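Local coordinates for protein COBE (PDB 2W6K) that probably takes part in the biosynthesis of cobalamin (vitamin B12), as a protein of the CbiG C-terminal family, at residues P76-D81 with A107-E112. Residues are numbered along the deposited sequence; the frame is centred on the assembly and turned at random.
Sequences PAVLHD and ALALAE
The methyl of A109 is met by one branch each of V78 and L79, two neighbours on the short helix 76-80. CD2 of L79 lies 3.8 Å from CB of A109, and CG1 of V78 lies 4.0 Å from that same CB, so a single methyl touches two branched side chains at van der Waals distance. Alanine suits this place because its CB already points at the other helix and adds no bulk beyond it, letting the backbones come to 6.4 Å between CA of L79 and CA of A109. The branched residues supply the reach. V78 is turned with CG1 anti to the backbone N (chi1 171°), which directs that branch at A109 while CG2 stays back. L79 starts less favourably, its CB not aimed at the partner helix, but its longer chain carries CD2 over to the alanine. No hydrogen bond links the two segments; the contact is wholly apolar and small, burying 87 Å² in all.

The tight part is the buried pair L79 and A109. V78, partly exposed, marks the looser border, where R113 also packs on it. E112, itself partly exposed, does not reach helix 76-80; its carboxylate forms a salt bridge with R85 and hydrogen bonds with Y82 and the backbone N of A119.

L74 of edge strand 71-74 packs against both L79 and A109, while I51 of strand 47-51 touches L79 as well. L110 of helix 102-115 packs on A47, A49 and H72. Helix 76-80, following directly on strand 71-74, thus lies beside helix 102-115, and both rest on strands 71-74 and 47-51, at the 71-74 side of the mixed sheet.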
ATOM      1  N   PRO A  76       8.628   7.862  -7.481  1.00 12.93           N
ATOM      2  CA  PRO A  76       8.965   8.584  -6.261  1.00 13.96           C
ATOM      3  C   PRO A  76       8.278   9.960  -6.225  1.00 14.53           C
ATOM      4  O   PRO A  76       7.737  10.363  -5.182  1.00 13.93           O
ATOM      5  CB  PRO A  76      10.503   8.690  -6.347  1.00 13.62           C
ATOM      6  CG  PRO A  76      10.906   7.438  -7.084  1.00 12.01           C
ATOM      7  CD  PRO A  76       9.825   7.296  -8.141  1.00 13.43           C
ATOM      8  N   ALA A  77       8.260  10.670  -7.358  1.00 14.35           N
ATOM      9  CA  ALA A  77       7.659  12.011  -7.364  1.00 14.50           C
ATOM     10  C   ALA A  77       6.165  11.958  -7.051  1.00 14.71           C
ATOM     11  O   ALA A  77       5.628  12.871  -6.418  1.00 15.98           O
ATOM     12  CB  ALA A  77       7.926  12.714  -8.702  1.00 13.88           C
ATOM     13  N   VAL A  78       5.502  10.875  -7.462  1.00 14.56           N
ATOM     14  CA  VAL A  78       4.101  10.684  -7.125  1.00 13.48           C
ATOM     15  C   VAL A  78       3.908  10.495  -5.616  1.00 14.16           C
ATOM     16  O   VAL A  78       3.026  11.106  -5.022  1.00 14.12           O
ATOM     17  CB  VAL A  78       3.453   9.482  -7.876  1.00 14.04           C
ATOM     18  CG1 VAL A  78       2.072   9.211  -7.328  1.00 14.54           C
ATOM     19  CG2 VAL A  78       3.395   9.753  -9.403  1.00 16.43           C
ATOM     20  N   LEU A  79       4.722   9.630  -5.019  1.00 13.70           N
ATOM     21  CA  LEU A  79       4.661   9.355  -3.571  1.00 14.40           C
ATOM     22  C   LEU A  79       4.883  10.619  -2.754  1.00 15.55           C
ATOM     23  O   LEU A  79       4.244  10.823  -1.726  1.00 14.96           O
ATOM     24  CB  LEU A  79       5.684   8.278  -3.181  1.00 14.50           C
ATOM     25  CG  LEU A  79       5.479   6.904  -3.871  1.00 12.77           C
ATOM     26  CD1 LEU A  79       6.143   5.789  -3.059  1.00 14.77           C
ATOM     27  CD2 LEU A  79       3.999   6.549  -4.148  1.00 16.00           C
ATOM     28  N   HIS A  80       5.766  11.489  -3.240  1.00 15.94           N
ATOM     29  CA  HIS A  80       6.057  12.754  -2.561  1.00 17.80           C
ATOM     30  C   HIS A  80       4.824  13.636  -2.331  1.00 17.95           C
ATOM     31  O   HIS A  80       4.750  14.354  -1.315  1.00 18.79           O
ATOM     32  CB  HIS A  80       7.117  13.534  -3.328  1.00 17.81           C
ATOM     33  CG  HIS A  80       7.383  14.884  -2.748  1.00 20.40           C
ATOM     34  ND1 HIS A  80       8.080  15.056  -1.576  1.00 25.34           N
ATOM     35  CD2 HIS A  80       7.020  16.121  -3.158  1.00 24.34           C
ATOM     36  CE1 HIS A  80       8.142  16.344  -1.286  1.00 24.63           C
ATOM     37  NE2 HIS A  80       7.506  17.013  -2.229  1.00 26.42           N
ATOM     38  N   ASP A  81       3.868  13.594  -3.264  1.00 17.55           N
ATOM     39  CA  ASP A  81       2.605  14.324  -3.126  1.00 17.56           C
ATOM     40  C   ASP A  81       1.874  14.035  -1.800  1.00 17.07           C
ATOM     41  O   ASP A  81       1.038  14.833  -1.372  1.00 17.41           O
ATOM     42  CB  ASP A  81       1.664  14.005  -4.285  1.00 18.05           C
ATOM     43  CG  ASP A  81       2.042  14.716  -5.589  1.00 21.69           C
ATOM     44  OD1 ASP A  81       2.844  15.677  -5.565  1.00 23.95           O
ATOM     45  OD2 ASP A  81       1.492  14.317  -6.640  1.00 24.44           O
ATOM     46  N   ALA A 107       0.372   3.236  -0.631  1.00  8.51           N
ATOM     47  CA  ALA A 107      -1.008   2.830  -0.367  1.00  8.44           C
ATOM     48  C   ALA A 107      -1.987   3.957  -0.733  1.00  8.54           C
ATOM     49  O   ALA A 107      -2.944   3.729  -1.484  1.00  9.94           O
ATOM     50  CB  ALA A 107      -1.181   2.369   1.095  1.00  9.15           C
ATOM     51  N   LEU A 108      -1.739   5.163  -0.217  1.00  9.09           N
ATOM     52  CA  LEU A 108      -2.591   6.298  -0.491  1.00 10.17           C
ATOM     53  C   LEU A 108      -2.612   6.600  -1.992  1.00 10.37           C
ATOM     54  O   LEU A 108      -3.692   6.782  -2.574  1.00 11.50           O
ATOM     55  CB  LEU A 108      -2.094   7.510   0.289  1.00 11.36           C
ATOM     56  CG  LEU A 108      -2.402   7.497   1.784  1.00 11.53           C
ATOM     57  CD1 LEU A 108      -1.621   8.623   2.441  1.00 13.45           C
ATOM     58  CD2 LEU A 108      -3.921   7.650   1.994  1.00 12.55           C
ATOM     59  N   ALA A 109      -1.425   6.679  -2.597  1.00 10.34           N
ATOM     60  CA  ALA A 109      -1.272   7.044  -4.024  1.00 10.80           C
ATOM     61  C   ALA A 109      -2.036   6.133  -4.951  1.00 11.35           C
ATOM     62  O   ALA A 109      -2.803   6.613  -5.800  1.00 12.19           O
ATOM     63  CB  ALA A 109       0.210   7.123  -4.418  1.00 10.06           C
ATOM     64  N   LEU A 110      -1.879   4.821  -4.776  1.00 10.82           N
ATOM     65  CA  LEU A 110      -2.556   3.876  -5.632  1.00 10.96           C
ATOM     66  C   LEU A 110      -4.067   3.906  -5.386  1.00 11.39           C
ATOM     67  O   LEU A 110      -4.848   3.834  -6.340  1.00 11.61           O
ATOM     68  CB  LEU A 110      -2.000   2.455  -5.457  1.00 10.91           C
ATOM     69  CG  LEU A 110      -2.574   1.427  -6.430  1.00  9.80           C
ATOM     70  CD1 LEU A 110      -2.250   1.840  -7.903  1.00 11.07           C
ATOM     71  CD2 LEU A 110      -2.053   0.042  -6.148  1.00 10.51           C
ATOM     72  N   ALA A 111      -4.488   4.002  -4.127  1.00 10.59           N
ATOM     73  CA  ALA A 111      -5.932   3.994  -3.838  1.00 10.97           C
ATOM     74  C   ALA A 111      -6.616   5.158  -4.549  1.00 11.95           C
ATOM     75  O   ALA A 111      -7.680   4.986  -5.152  1.00 13.01           O
ATOM     76  CB  ALA A 111      -6.190   4.067  -2.338  1.00 10.72           C
ATOM     77  N   GLU A 112      -5.981   6.320  -4.512  1.00 12.41           N
ATOM     78  CA  GLU A 112      -6.583   7.537  -5.113  1.00 14.44           C
ATOM     79  C   GLU A 112      -6.593   7.475  -6.626  1.00 15.17           C
ATOM     80  O   GLU A 112      -7.531   7.985  -7.251  1.00 15.16           O
ATOM     81  CB  GLU A 112      -5.897   8.813  -4.610  1.00 14.63           C
ATOM     82  CG  GLU A 112      -6.097   9.008  -3.116  1.00 17.02           C
ATOM     83  CD  GLU A 112      -5.800  10.414  -2.624  1.00 19.88           C
ATOM     84  OE1 GLU A 112      -5.089  11.149  -3.332  1.00 21.43           O
ATOM     85  OE2 GLU A 112      -6.264  10.739  -1.504  1.00 22.35           O
TER